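Local coordinates for protein FAD-binding oxidoreductase (Gulosibacter chungangensis, PDB 7PBG) that oxidises 4-alkylphenols such as 4-ethylphenol, dehydrogenating the alkyl side chain with an FAD cofactor that is covalently attached to the protein, at residues A[31-36]-A[55-60]; A[400-405]-A[471-476]; A[504-509]-A[522-527]. All coordinates share one frame; numbering follows the deposited sequence.

Overall arrangement
From the N terminus, contact 1 joins 31-36 to 55-60, with 18 residues between the segments, and pairs strand 31-32 with 57-59 at one margin of the small mixed sheet in the FAD-binding part. Far along the chain, contact 2 pairs 400-405 with 471-476 at the margin of the large antiparallel sheet, after 65 mostly helical and stranded residues. Contact 3 then folds the C-terminal tail, 522-527, back onto the end of helix 492-508. The three loops follow in series, neither nested nor crossed. Contacts 1 and 2 lie on opposite sides of the chain's centre, their centres about 39 Å apart; contacts 2 and 3 both touch the second subunit.

Contact 1 of 3, residues A[31-36]-A[55-60]; sequences VRVDEA and GSAVIW
R32 lays the aliphatic start of its side chain against the indole of W60, its CG coming within 3.5 Å of CZ3 on the six-membered ring. The two side chains cross obliquely, and the guanidinium is turned 67° from the indole plane, so the methylenes and not a stacked cation make this contact. With CG anti to the carbonyl carbon (chi1 -58°) and further bends at chi2 and chi3, the chain leaves the ring and turns toward D34, two residues on. There R32 NH1 comes 2.8 Å from D34 OD1, a purely electrostatic pairing, since the oxygen stands far off the guanidinium plane and is not in line with any of its hydrogens. D34 is also the N-cap of helix 35-39: its side chain caps a backbone N of the first turn, and OD2 bonds to T37 OG1. The W60 NE1, for its part, is held by the hydroxyl of Y41.

Behind these side chains runs a short antiparallel pairing, an edge strand added to the mixed sheet of the FAD-binding part; strand 57-59 has strand 103-106 on its other flank. R32 and V58 form the hydrogen-bonded pair: R32 N reaches V58 O at 2.8 Å with an N-H...O angle of 164°, and V58 N returns to R32 O at 2.9 Å. On their shared face R32 CB lies 3.9 Å from V58 CG1, the methyl that sits between backbone N and carbonyl carbon. V31 and I59 occupy the other face, meeting loosely through their CG2 methyls, and both are covered by helix 12-26. Past the pairing V33 CG1 touches A57 CB at 3.9 Å. Beyond it the backbones part, and a single water donates to both carbonyls, 2.7 Å from V33 O and the same distance from S56 O.

Contact 2 of 3, residues A[400-405]-A[471-476]; sequences PVSAPS and EGYGIY
The ring of Y473 meets S402 obliquely, CD2 standing 3.6 Å from S402 CB, while one face of the same ring carries the carbonyl oxygen E471 O, 3.5 Å above the plane and displaced toward the rim. The second tyrosine, Y476, crosses the V401 side chain at about a right angle. Its CD2 lies 3.7 Å from V401 CG1, and its CE2 edge is directed at the backbone carbon C of P400. Y476 CG takes the position between backbone N and carbonyl carbon (chi1 54°), which brings the CD2-CE2 side of the ring back to V401 although its first side-chain bond does not aim there.

Between the two rings the backbones pair in antiparallel fashion. V401 N donates to G474 O at 2.9 Å, nearly straight at 160°, whereas the return bond from G474 N to V401 O is long and weak. A water bridges the gap: it donates to V401 O at 2.7 Å and to G472 O at 2.8 Å, and accepts a weak bond from G474 N. P400 and I475 lie side by side; I475 bends at its second torsion (chi2 -63°), bringing CD1 to 3.6 Å from P400 CD.

G472, with positive phi, closes helix 451-470 in a Schellman motif and hands the chain over to strand 474-475. That short, weakly bonded strand forms one edge, within this chain, of the large antiparallel sheet, lying beside 393-402, which in turn pairs with 438-447. The next residue, R477, binds FAD, and the Y476 side chain is itself about 8 Å from the cofactor. Y476 also meets the rings of H439 and of Y208 of the second subunit, while helix 406-422 touches P400, S402 and Y473 through Q412.

Contact 3 of 3, residues A[504-509]-A[522-527]; sequences IKDALD and WPERLR
D506 OD2 is gripped by both terminal nitrogens of R527, NH1 and NH2 each lying 2.9 Å from it. The two side chains reach toward each other tip to tip, and the end-on salt bridge places OD2 almost in the guanidinium plane, although the carboxylate is turned 33° from it. The other oxygen, OD1, accepts E524 N at 2.9 Å with an N-H...O angle of 156°, and takes only a weak bond from NH2. R527 NH2 is held from a further side by W522 O at 2.9 Å, which helps to fix the rotation of the guanidinium.

This is a C-terminal tail folded back on the last helix: residues 522-527 lie across the end of helix 492-508, and the carboxylate of D506 meets the first N-H of the 3-10 turn 524-526, where its charge would be expected to suit the turn's amino end. Alongside, K505 runs parallel to P523, CE at 4.1 Å from P523 CB. Its ammonium continues past the proline to D509, NZ donating to OD2 at 2.7 Å through the anti lone pair, and also bonds to the carbonyls of N224 and L514.

Contact 1 of 3, residues A[31-36]-A[55-60]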
ATOM      1  N   VAL A  31     -32.878 -11.773 -12.005  1.00 25.94           N
ATOM      2  CA  VAL A  31     -32.211 -11.855 -13.330  1.00 24.92           C
ATOM      3  C   VAL A  31     -33.104 -11.087 -14.318  1.00 28.12           C
ATOM      4  O   VAL A  31     -34.221 -11.558 -14.577  1.00 29.41           O
ATOM      5  CB  VAL A  31     -32.013 -13.329 -13.724  1.00 24.16           C
ATOM      6  CG1 VAL A  31     -31.447 -13.489 -15.128  1.00 24.52           C
ATOM      7  CG2 VAL A  31     -31.179 -14.064 -12.693  1.00 22.23           C
ATOM      8  N   ARG A  32     -32.666  -9.918 -14.786  1.00 26.57           N
ATOM      9  CA  ARG A  32     -33.517  -8.971 -15.555  1.00 28.40           C
ATOM     10  C   ARG A  32     -32.941  -8.781 -16.957  1.00 27.23           C
ATOM     11  O   ARG A  32     -31.710  -8.495 -17.107  1.00 24.37           O
ATOM     12  CB  ARG A  32     -33.645  -7.661 -14.780  1.00 28.98           C
ATOM     13  CG  ARG A  32     -34.241  -7.872 -13.391  1.00 35.52           C
ATOM     14  CD  ARG A  32     -35.682  -8.359 -13.430  1.00 38.70           C
ATOM     15  NE  ARG A  32     -36.617  -7.253 -13.365  1.00 50.06           N
ATOM     16  CZ  ARG A  32     -37.643  -7.045 -14.183  1.00 53.04           C
ATOM     17  NH1 ARG A  32     -37.926  -7.886 -15.163  1.00 63.11           N
ATOM     18  NH2 ARG A  32     -38.400  -5.981 -14.003  1.00 57.16           N
ATOM     19  N   VAL A  33     -33.787  -8.966 -17.975  1.00 26.16           N
ATOM     20  CA  VAL A  33     -33.382  -8.792 -19.400  1.00 26.12           C
ATOM     21  C   VAL A  33     -34.257  -7.734 -20.080  1.00 25.48           C
ATOM     22  O   VAL A  33     -33.970  -7.421 -21.234  1.00 27.19           O
ATOM     23  CB  VAL A  33     -33.412 -10.124 -20.174  1.00 28.74           C
ATOM     24  CG1 VAL A  33     -32.380 -11.114 -19.642  1.00 31.51           C
ATOM     25  CG2 VAL A  33     -34.798 -10.750 -20.160  1.00 31.68           C
ATOM     26  N   ASP A  34     -35.244  -7.162 -19.390  1.00 27.42           N
ATOM     27  CA  ASP A  34     -36.143  -6.168 -20.024  1.00 27.91           C
ATOM     28  C   ASP A  34     -35.401  -4.844 -20.217  1.00 30.75           C
ATOM     29  O   ASP A  34     -34.607  -4.451 -19.330  1.00 30.34           O
ATOM     30  CB  ASP A  34     -37.405  -5.944 -19.197  1.00 29.35           C
ATOM     31  CG  ASP A  34     -37.068  -5.566 -17.770  1.00 31.34           C
ATOM     32  OD1 ASP A  34     -36.457  -6.417 -17.068  1.00 31.84           O
ATOM     33  OD2 ASP A  34     -37.360  -4.403 -17.390  1.00 36.97           O
ATOM     34  N   GLU A  35     -35.682  -4.174 -21.331  1.00 29.08           N
ATOM     35  CA  GLU A  35     -35.055  -2.892 -21.728  1.00 28.94           C
ATOM     36  C   GLU A  35     -35.214  -1.853 -20.611  1.00 28.93           C
ATOM     37  O   GLU A  35     -34.245  -1.171 -20.317  1.00 27.72           O
ATOM     38  CB  GLU A  35     -35.672  -2.391 -23.042  1.00 29.77           C
ATOM     39  CG  GLU A  35     -35.138  -1.049 -23.458  1.00 29.82           C
ATOM     40  CD  GLU A  35     -33.678  -1.077 -23.860  1.00 30.81           C
ATOM     41  OE1 GLU A  35     -33.202  -2.137 -24.272  1.00 28.61           O
ATOM     42  OE2 GLU A  35     -33.013  -0.042 -23.736  1.00 27.85           O
ATOM     43  N   ALA A  36     -36.396  -1.723 -19.999  1.00 28.40           N
ATOM     44  CA  ALA A  36     -36.641  -0.693 -18.968  1.00 29.96           C
ATOM     45  C   ALA A  36     -35.651  -0.883 -17.807  1.00 29.31           C
ATOM     46  O   ALA A  36     -35.092   0.133 -17.326  1.00 29.36           O
ATOM     47  CB  ALA A  36     -38.079  -0.704 -18.489  1.00 30.86           C
ATOM     48  N   GLY A  55     -24.894  -3.255 -21.726  1.00 21.87           N
ATOM     49  CA  GLY A  55     -25.034  -4.614 -21.181  1.00 21.31           C
ATOM     50  C   GLY A  55     -26.309  -5.289 -21.687  1.00 23.03           C
ATOM     51  O   GLY A  55     -27.235  -4.575 -22.165  1.00 23.54           O
ATOM     52  N   SER A  56     -26.374  -6.612 -21.556  1.00 26.07           N
ATOM     53  CA  SER A  56     -27.461  -7.477 -22.080  1.00 22.30           C
ATOM     54  C   SER A  56     -28.488  -7.733 -21.000  1.00 24.46           C
ATOM     55  O   SER A  56     -29.654  -8.050 -21.329  1.00 25.14           O
ATOM     56  CB  SER A  56     -26.935  -8.782 -22.558  1.00 23.27           C
ATOM     57  OG  SER A  56     -26.158  -9.419 -21.531  1.00 22.72           O
ATOM     58  N   ALA A  57     -28.048  -7.728 -19.743  1.00 22.04           N
ATOM     59  CA  ALA A  57     -28.872  -8.219 -18.636  1.00 21.61           C
ATOM     60  C   ALA A  57     -28.237  -7.677 -17.367  1.00 22.08           C
ATOM     61  O   ALA A  57     -27.044  -7.296 -17.403  1.00 20.03           O
ATOM     62  CB  ALA A  57     -28.931  -9.726 -18.631  1.00 22.22           C
ATOM     63  N   VAL A  58     -29.032  -7.636 -16.330  1.00 19.79           N
ATOM     64  CA  VAL A  58     -28.503  -7.324 -14.982  1.00 19.56           C
ATOM     65  C   VAL A  58     -28.994  -8.372 -14.016  1.00 22.05           C
ATOM     66  O   VAL A  58     -30.161  -8.789 -14.085  1.00 22.58           O
ATOM     67  CB  VAL A  58     -28.827  -5.884 -14.551  1.00 22.02           C
ATOM     68  CG1 VAL A  58     -30.323  -5.598 -14.368  1.00 22.61           C
ATOM     69  CG2 VAL A  58     -28.083  -5.576 -13.277  1.00 22.35           C
ATOM     70  N   ILE A  59     -28.095  -8.777 -13.121  1.00 21.94           N
ATOM     71  CA  ILE A  59     -28.400  -9.759 -12.064  1.00 22.11           C
ATOM     72  C   ILE A  59     -28.101  -9.082 -10.731  1.00 21.92           C
ATOM     73  O   ILE A  59     -27.062  -8.424 -10.601  1.00 23.19           O
ATOM     74  CB  ILE A  59     -27.567 -11.035 -12.237  1.00 23.58           C
ATOM     75  CG1 ILE A  59     -27.760 -11.660 -13.619  1.00 24.91           C
ATOM     76  CG2 ILE A  59     -27.870 -12.000 -11.102  1.00 23.74           C
ATOM     77  CD1 ILE A  59     -26.896 -12.879 -13.884  1.00 24.36           C
ATOM     78  N   TRP A  60     -28.987  -9.307  -9.783  1.00 22.90           N
ATOM     79  CA  TRP A  60     -28.882  -8.822  -8.398  1.00 22.43           C
ATOM     80  C   TRP A  60     -28.568 -10.000  -7.502  1.00 21.29           C
ATOM     81  O   TRP A  60     -29.455 -10.610  -6.898  1.00 22.12           O
ATOM     82  CB  TRP A  60     -30.212  -8.159  -8.038  1.00 22.47           C
ATOM     83  CG  TRP A  60     -30.495  -6.964  -8.879  1.00 22.52           C
ATOM     84  CD1 TRP A  60     -29.627  -5.980  -9.229  1.00 22.94           C
ATOM     85  CD2 TRP A  60     -31.759  -6.607  -9.460  1.00 23.37           C
ATOM     86  NE1 TRP A  60     -30.264  -5.023  -9.977  1.00 23.82           N
ATOM     87  CE2 TRP A  60     -31.570  -5.377 -10.138  1.00 24.57           C
ATOM     88  CE3 TRP A  60     -33.027  -7.199  -9.455  1.00 25.17           C
ATOM     89  CZ2 TRP A  60     -32.590  -4.745 -10.842  1.00 25.81           C
ATOM     90  CZ3 TRP A  60     -34.045  -6.561 -10.135  1.00 25.53           C
ATOM     91  CH2 TRP A  60     -33.826  -5.343 -10.791  1.00 25.87           C
TER
HETATM   92  O   HOH W   1     -31.912  -8.074 -22.812  1.00 24.69           O

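Contact 2 of 3, residues A[400-405]-A[471-476]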
ATOM      1  N   PRO A 400      -4.480  13.540 -15.213  1.00 19.98           N
ATOM      2  CA  PRO A 400      -3.108  13.077 -15.166  1.00 18.89           C
ATOM      3  C   PRO A 400      -2.375  13.393 -13.866  1.00 20.45           C
ATOM      4  O   PRO A 400      -2.617  14.391 -13.219  1.00 20.49           O
ATOM      5  CB  PRO A 400      -2.427  13.823 -16.298  1.00 20.56           C
ATOM      6  CG  PRO A 400      -3.211  15.111 -16.418  1.00 21.02           C
ATOM      7  CD  PRO A 400      -4.652  14.702 -16.099  1.00 20.65           C
ATOM      8  N   VAL A 401      -1.332  12.603 -13.644  1.00 19.37           N
ATOM      9  CA  VAL A 401      -0.474  12.734 -12.457  1.00 19.14           C
ATOM     10  C   VAL A 401       0.911  13.145 -12.961  1.00 17.47           C
ATOM     11  O   VAL A 401       1.335  12.697 -14.024  1.00 20.41           O
ATOM     12  CB  VAL A 401      -0.450  11.447 -11.620  1.00 19.27           C
ATOM     13  CG1 VAL A 401       0.021  10.225 -12.378  1.00 24.64           C
ATOM     14  CG2 VAL A 401       0.320  11.646 -10.319  1.00 20.38           C
ATOM     15  N   SER A 402       1.586  13.983 -12.192  1.00 19.18           N
ATOM     16  CA  SER A 402       2.908  14.517 -12.585  1.00 22.10           C
ATOM     17  C   SER A 402       3.727  14.899 -11.346  1.00 22.64           C
ATOM     18  O   SER A 402       3.219  14.767 -10.254  1.00 24.31           O
ATOM     19  CB  SER A 402       2.709  15.683 -13.479  1.00 20.91           C
ATOM     20  OG  SER A 402       2.022  16.694 -12.781  1.00 21.02           O
ATOM     21  N   ALA A 403       4.949  15.401 -11.521  1.00 21.56           N
ATOM     22  CA  ALA A 403       5.704  15.957 -10.376  1.00 22.42           C
ATOM     23  C   ALA A 403       5.185  17.345 -10.010  1.00 23.69           C
ATOM     24  O   ALA A 403       4.848  18.183 -10.864  1.00 23.80           O
ATOM     25  CB  ALA A 403       7.188  15.955 -10.694  1.00 21.65           C
ATOM     26  N   PRO A 404       5.126  17.666  -8.698  1.00 22.42           N
ATOM     27  CA  PRO A 404       4.748  19.004  -8.274  1.00 22.89           C
ATOM     28  C   PRO A 404       5.640  20.090  -8.861  1.00 26.95           C
ATOM     29  O   PRO A 404       6.904  20.031  -8.804  1.00 25.47           O
ATOM     30  CB  PRO A 404       4.874  18.948  -6.767  1.00 22.10           C
ATOM     31  CG  PRO A 404       4.556  17.504  -6.460  1.00 22.11           C
ATOM     32  CD  PRO A 404       5.293  16.760  -7.554  1.00 22.27           C
ATOM     33  N   SER A 405       4.959  21.087  -9.400  1.00 28.14           N
ATOM     34  CA  SER A 405       5.594  22.160 -10.183  1.00 26.65           C
ATOM     35  C   SER A 405       4.544  23.217 -10.437  1.00 23.22           C
ATOM     36  O   SER A 405       3.562  22.905 -11.107  1.00 23.10           O
ATOM     37  CB  SER A 405       6.168  21.669 -11.487  1.00 26.31           C
ATOM     38  OG  SER A 405       6.490  22.789 -12.321  1.00 23.47           O
ATOM     39  N   GLU A 471       4.284  15.049 -22.772  1.00 26.41           N
ATOM     40  CA  GLU A 471       4.949  15.824 -21.695  1.00 28.80           C
ATOM     41  C   GLU A 471       5.261  14.942 -20.473  1.00 24.33           C
ATOM     42  O   GLU A 471       5.723  15.499 -19.474  1.00 26.57           O
ATOM     43  CB  GLU A 471       4.085  17.033 -21.332  1.00 31.84           C
ATOM     44  CG  GLU A 471       4.256  18.168 -22.328  1.00 37.12           C
ATOM     45  CD  GLU A 471       3.519  19.448 -21.978  1.00 42.20           C
ATOM     46  OE1 GLU A 471       2.282  19.370 -21.754  1.00 42.25           O
ATOM     47  OE2 GLU A 471       4.169  20.523 -21.958  1.00 44.15           O
ATOM     48  N   GLY A 472       5.001  13.626 -20.518  1.00 23.53           N
ATOM     49  CA  GLY A 472       5.287  12.731 -19.388  1.00 24.78           C
ATOM     50  C   GLY A 472       4.213  12.735 -18.320  1.00 25.20           C
ATOM     51  O   GLY A 472       4.535  12.369 -17.178  1.00 25.34           O
ATOM     52  N   TYR A 473       2.996  13.154 -18.663  1.00 22.12           N
ATOM     53  CA  TYR A 473       1.842  13.231 -17.724  1.00 24.69           C
ATOM     54  C   TYR A 473       0.905  12.070 -18.040  1.00 24.00           C
ATOM     55  O   TYR A 473       0.427  11.975 -19.178  1.00 25.73           O
ATOM     56  CB  TYR A 473       1.077  14.530 -17.920  1.00 25.78           C
ATOM     57  CG  TYR A 473       1.876  15.799 -17.774  1.00 26.93           C
ATOM     58  CD1 TYR A 473       1.484  16.948 -18.440  1.00 26.79           C
ATOM     59  CD2 TYR A 473       3.037  15.847 -17.013  1.00 28.63           C
ATOM     60  CE1 TYR A 473       2.208  18.124 -18.325  1.00 27.72           C
ATOM     61  CE2 TYR A 473       3.782  17.012 -16.908  1.00 28.07           C
ATOM     62  CZ  TYR A 473       3.348  18.159 -17.550  1.00 27.90           C
ATOM     63  OH  TYR A 473       4.056  19.320 -17.418  1.00 29.60           O
ATOM     64  N   GLY A 474       0.769  11.165 -17.091  1.00 25.17           N
ATOM     65  CA  GLY A 474       0.098   9.889 -17.310  1.00 23.58           C
ATOM     66  C   GLY A 474      -1.221   9.858 -16.569  1.00 21.39           C
ATOM     67  O   GLY A 474      -1.341  10.405 -15.474  1.00 22.59           O
ATOM     68  N   ILE A 475      -2.152   9.192 -17.182  1.00 21.65           N
ATOM     69  CA  ILE A 475      -3.538   9.052 -16.665  1.00 24.21           C
ATOM     70  C   ILE A 475      -3.548   7.771 -15.848  1.00 22.22           C
ATOM     71  O   ILE A 475      -3.063   6.756 -16.354  1.00 25.20           O
ATOM     72  CB  ILE A 475      -4.508   9.016 -17.865  1.00 23.67           C
ATOM     73  CG1 ILE A 475      -4.575  10.373 -18.571  1.00 28.03           C
ATOM     74  CG2 ILE A 475      -5.870   8.529 -17.430  1.00 24.28           C
ATOM     75  CD1 ILE A 475      -5.102  11.472 -17.701  1.00 29.09           C
ATOM     76  N   TYR A 476      -4.159   7.749 -14.680  1.00 23.45           N
ATOM     77  CA  TYR A 476      -4.199   6.500 -13.877  1.00 22.05           C
ATOM     78  C   TYR A 476      -5.638   6.082 -13.561  1.00 22.80           C
ATOM     79  O   TYR A 476      -5.785   5.168 -12.807  1.00 23.40           O
ATOM     80  CB  TYR A 476      -3.467   6.737 -12.561  1.00 23.09           C
ATOM     81  CG  TYR A 476      -4.005   7.929 -11.834  1.00 22.41           C
ATOM     82  CD1 TYR A 476      -5.149   7.834 -11.055  1.00 27.02           C
ATOM     83  CD2 TYR A 476      -3.469   9.181 -12.056  1.00 25.53           C
ATOM     84  CE1 TYR A 476      -5.713   8.961 -10.489  1.00 27.19           C
ATOM     85  CE2 TYR A 476      -4.000  10.311 -11.469  1.00 28.63           C
ATOM     86  CZ  TYR A 476      -5.145  10.197 -10.703  1.00 29.99           C
ATOM     87  OH  TYR A 476      -5.675  11.309 -10.124  1.00 32.43           O
TER
HETATM   88  O   HOH W   2       3.200  11.017 -15.126  1.00 27.33           O

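Contact 3 of 3, residues A[504-509]-A[522-527]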
ATOM      1  N   ILE A 504      -1.201 -12.161 -15.968  1.00 20.87           N
ATOM      2  CA  ILE A 504      -1.965 -12.353 -14.705  1.00 22.65           C
ATOM      3  C   ILE A 504      -3.435 -12.648 -15.052  1.00 23.32           C
ATOM      4  O   ILE A 504      -4.035 -13.560 -14.433  1.00 22.35           O
ATOM      5  CB  ILE A 504      -1.807 -11.157 -13.750  1.00 22.89           C
ATOM      6  CG1 ILE A 504      -0.354 -11.001 -13.309  1.00 24.85           C
ATOM      7  CG2 ILE A 504      -2.762 -11.273 -12.565  1.00 24.90           C
ATOM      8  CD1 ILE A 504      -0.038  -9.626 -12.775  1.00 26.48           C
ATOM      9  N   LYS A 505      -3.986 -11.871 -15.984  1.00 23.34           N
ATOM     10  CA  LYS A 505      -5.386 -12.016 -16.448  1.00 21.32           C
ATOM     11  C   LYS A 505      -5.615 -13.465 -16.886  1.00 21.96           C
ATOM     12  O   LYS A 505      -6.611 -14.047 -16.456  1.00 23.01           O
ATOM     13  CB  LYS A 505      -5.645 -11.106 -17.646  1.00 21.50           C
ATOM     14  CG  LYS A 505      -7.000 -11.215 -18.289  1.00 21.99           C
ATOM     15  CD  LYS A 505      -8.104 -10.992 -17.325  1.00 21.51           C
ATOM     16  CE  LYS A 505      -9.428 -10.927 -18.029  1.00 20.02           C
ATOM     17  NZ  LYS A 505     -10.535 -10.869 -17.051  1.00 21.90           N
ATOM     18  N   ASP A 506      -4.744 -14.005 -17.712  1.00 19.28           N
ATOM     19  CA  ASP A 506      -4.968 -15.344 -18.307  1.00 21.91           C
ATOM     20  C   ASP A 506      -4.715 -16.405 -17.230  1.00 23.94           C
ATOM     21  O   ASP A 506      -5.354 -17.452 -17.308  1.00 28.39           O
ATOM     22  CB  ASP A 506      -4.154 -15.570 -19.564  1.00 22.40           C
ATOM     23  CG  ASP A 506      -4.452 -14.610 -20.716  1.00 23.83           C
ATOM     24  OD1 ASP A 506      -5.626 -14.198 -20.897  1.00 24.39           O
ATOM     25  OD2 ASP A 506      -3.493 -14.306 -21.463  1.00 24.95           O
ATOM     26  N   ALA A 507      -3.896 -16.096 -16.227  1.00 25.35           N
ATOM     27  CA  ALA A 507      -3.608 -16.978 -15.077  1.00 26.21           C
ATOM     28  C   ALA A 507      -4.862 -17.090 -14.217  1.00 25.19           C
ATOM     29  O   ALA A 507      -5.251 -18.206 -13.869  1.00 25.07           O
ATOM     30  CB  ALA A 507      -2.444 -16.455 -14.275  1.00 27.87           C
ATOM     31  N   LEU A 508      -5.491 -15.956 -13.935  1.00 22.55           N
ATOM     32  CA  LEU A 508      -6.571 -15.902 -12.948  1.00 23.97           C
ATOM     33  C   LEU A 508      -7.929 -16.047 -13.618  1.00 23.85           C
ATOM     34  O   LEU A 508      -8.910 -16.299 -12.874  1.00 20.60           O
ATOM     35  CB  LEU A 508      -6.461 -14.572 -12.207  1.00 24.62           C
ATOM     36  CG  LEU A 508      -5.242 -14.402 -11.304  1.00 25.62           C
ATOM     37  CD1 LEU A 508      -5.339 -13.078 -10.573  1.00 22.81           C
ATOM     38  CD2 LEU A 508      -5.120 -15.535 -10.311  1.00 26.88           C
ATOM     39  N   ASP A 509      -8.008 -15.844 -14.921  1.00 24.13           N
ATOM     40  CA  ASP A 509      -9.301 -15.876 -15.647  1.00 23.84           C
ATOM     41  C   ASP A 509      -9.066 -16.555 -16.992  1.00 23.37           C
ATOM     42  O   ASP A 509      -9.098 -15.917 -18.041  1.00 21.19           O
ATOM     43  CB  ASP A 509      -9.886 -14.463 -15.750  1.00 24.08           C
ATOM     44  CG  ASP A 509     -11.280 -14.395 -16.391  1.00 25.57           C
ATOM     45  OD1 ASP A 509     -11.906 -15.472 -16.643  1.00 22.10           O
ATOM     46  OD2 ASP A 509     -11.681 -13.266 -16.715  1.00 24.80           O
ATOM     47  N   TRP A 522      -6.891  -7.329 -21.917  1.00 20.61           N
ATOM     48  CA  TRP A 522      -7.730  -8.199 -22.768  1.00 21.62           C
ATOM     49  C   TRP A 522      -7.309  -9.644 -22.550  1.00 21.61           C
ATOM     50  O   TRP A 522      -6.126  -9.953 -22.528  1.00 21.66           O
ATOM     51  CB  TRP A 522      -7.669  -7.805 -24.239  1.00 21.89           C
ATOM     52  CG  TRP A 522      -8.203  -6.447 -24.546  1.00 23.18           C
ATOM     53  CD1 TRP A 522      -7.512  -5.267 -24.601  1.00 23.04           C
ATOM     54  CD2 TRP A 522      -9.589  -6.106 -24.734  1.00 22.62           C
ATOM     55  NE1 TRP A 522      -8.361  -4.234 -24.890  1.00 24.56           N
ATOM     56  CE2 TRP A 522      -9.644  -4.702 -24.954  1.00 21.89           C
ATOM     57  CE3 TRP A 522     -10.773  -6.851 -24.803  1.00 25.82           C
ATOM     58  CZ2 TRP A 522     -10.843  -4.034 -25.204  1.00 23.20           C
ATOM     59  CZ3 TRP A 522     -11.952  -6.184 -25.031  1.00 24.51           C
ATOM     60  CH2 TRP A 522     -11.987  -4.798 -25.228  1.00 24.82           C
ATOM     61  N   PRO A 523      -8.269 -10.555 -22.351  1.00 22.87           N
ATOM     62  CA  PRO A 523      -7.973 -11.971 -22.220  1.00 21.96           C
ATOM     63  C   PRO A 523      -7.544 -12.549 -23.565  1.00 23.71           C
ATOM     64  O   PRO A 523      -7.876 -11.991 -24.616  1.00 22.66           O
ATOM     65  CB  PRO A 523      -9.301 -12.592 -21.783  1.00 24.31           C
ATOM     66  CG  PRO A 523     -10.316 -11.682 -22.436  1.00 24.24           C
ATOM     67  CD  PRO A 523      -9.718 -10.288 -22.344  1.00 21.16           C
ATOM     68  N   GLU A 524      -6.745 -13.609 -23.471  1.00 23.33           N
ATOM     69  CA  GLU A 524      -6.100 -14.264 -24.633  1.00 27.34           C
ATOM     70  C   GLU A 524      -7.116 -14.531 -25.750  1.00 24.99           C
ATOM     71  O   GLU A 524      -6.746 -14.287 -26.915  1.00 25.41           O
ATOM     72  CB  GLU A 524      -5.444 -15.587 -24.229  1.00 29.47           C
ATOM     73  CG  GLU A 524      -4.593 -16.150 -25.353  1.00 35.62           C
ATOM     74  CD  GLU A 524      -3.565 -17.196 -24.960  1.00 46.52           C
ATOM     75  OE1 GLU A 524      -3.933 -18.128 -24.238  1.00 48.17           O
ATOM     76  OE2 GLU A 524      -2.395 -17.081 -25.403  1.00 60.42           O
ATOM     77  N   ARG A 525      -8.365 -14.903 -25.428  1.00 23.49           N
ATOM     78  CA  ARG A 525      -9.336 -15.302 -26.480  1.00 24.66           C
ATOM     79  C   ARG A 525      -9.721 -14.072 -27.334  1.00 25.00           C
ATOM     80  O   ARG A 525     -10.152 -14.270 -28.493  1.00 25.50           O
ATOM     81  CB  ARG A 525     -10.542 -16.023 -25.876  1.00 24.90           C
ATOM     82  CG  ARG A 525     -11.422 -15.128 -25.016  1.00 23.86           C
ATOM     83  CD  ARG A 525     -12.541 -15.901 -24.358  1.00 26.73           C
ATOM     84  NE  ARG A 525     -13.325 -14.957 -23.571  1.00 25.23           N
ATOM     85  CZ  ARG A 525     -14.207 -14.085 -24.058  1.00 27.57           C
ATOM     86  NH1 ARG A 525     -14.527 -14.073 -25.338  1.00 29.05           N
ATOM     87  NH2 ARG A 525     -14.793 -13.222 -23.248  1.00 26.87           N
ATOM     88  N   LEU A 526      -9.557 -12.839 -26.856  1.00 22.37           N
ATOM     89  CA  LEU A 526      -9.899 -11.611 -27.617  1.00 23.86           C
ATOM     90  C   LEU A 526      -8.669 -10.868 -28.141  1.00 25.09           C
ATOM     91  O   LEU A 526      -8.877  -9.866 -28.807  1.00 26.78           O
ATOM     92  CB  LEU A 526     -10.693 -10.667 -26.729  1.00 24.72           C
ATOM     93  CG  LEU A 526     -12.011 -11.256 -26.250  1.00 25.99           C
ATOM     94  CD1 LEU A 526     -12.761 -10.225 -25.419  1.00 28.14           C
ATOM     95  CD2 LEU A 526     -12.853 -11.729 -27.421  1.00 28.07           C
ATOM     96  N   ARG A 527      -7.460 -11.320 -27.852  1.00 25.71           N
ATOM     97  CA  ARG A 527      -6.205 -10.672 -28.367  1.00 25.32           C
ATOM     98  C   ARG A 527      -5.803 -11.211 -29.749  1.00 30.93           C
ATOM     99  O   ARG A 527      -6.106 -12.341 -30.112  1.00 36.87           O
ATOM    100  CB  ARG A 527      -5.057 -10.863 -27.383  1.00 28.16           C
ATOM    101  CG  ARG A 527      -5.350 -10.239 -26.026  1.00 25.75           C
ATOM    102  CD  ARG A 527      -4.143 -10.107 -25.135  1.00 26.34           C
ATOM    103  NE  ARG A 527      -3.333 -11.321 -25.012  1.00 25.73           N
ATOM    104  CZ  ARG A 527      -3.337 -12.153 -23.988  1.00 25.87           C
ATOM    105  NH1 ARG A 527      -2.509 -13.189 -23.993  1.00 28.56           N
ATOM    106  NH2 ARG A 527      -4.142 -11.963 -22.957  1.00 26.14           N
TER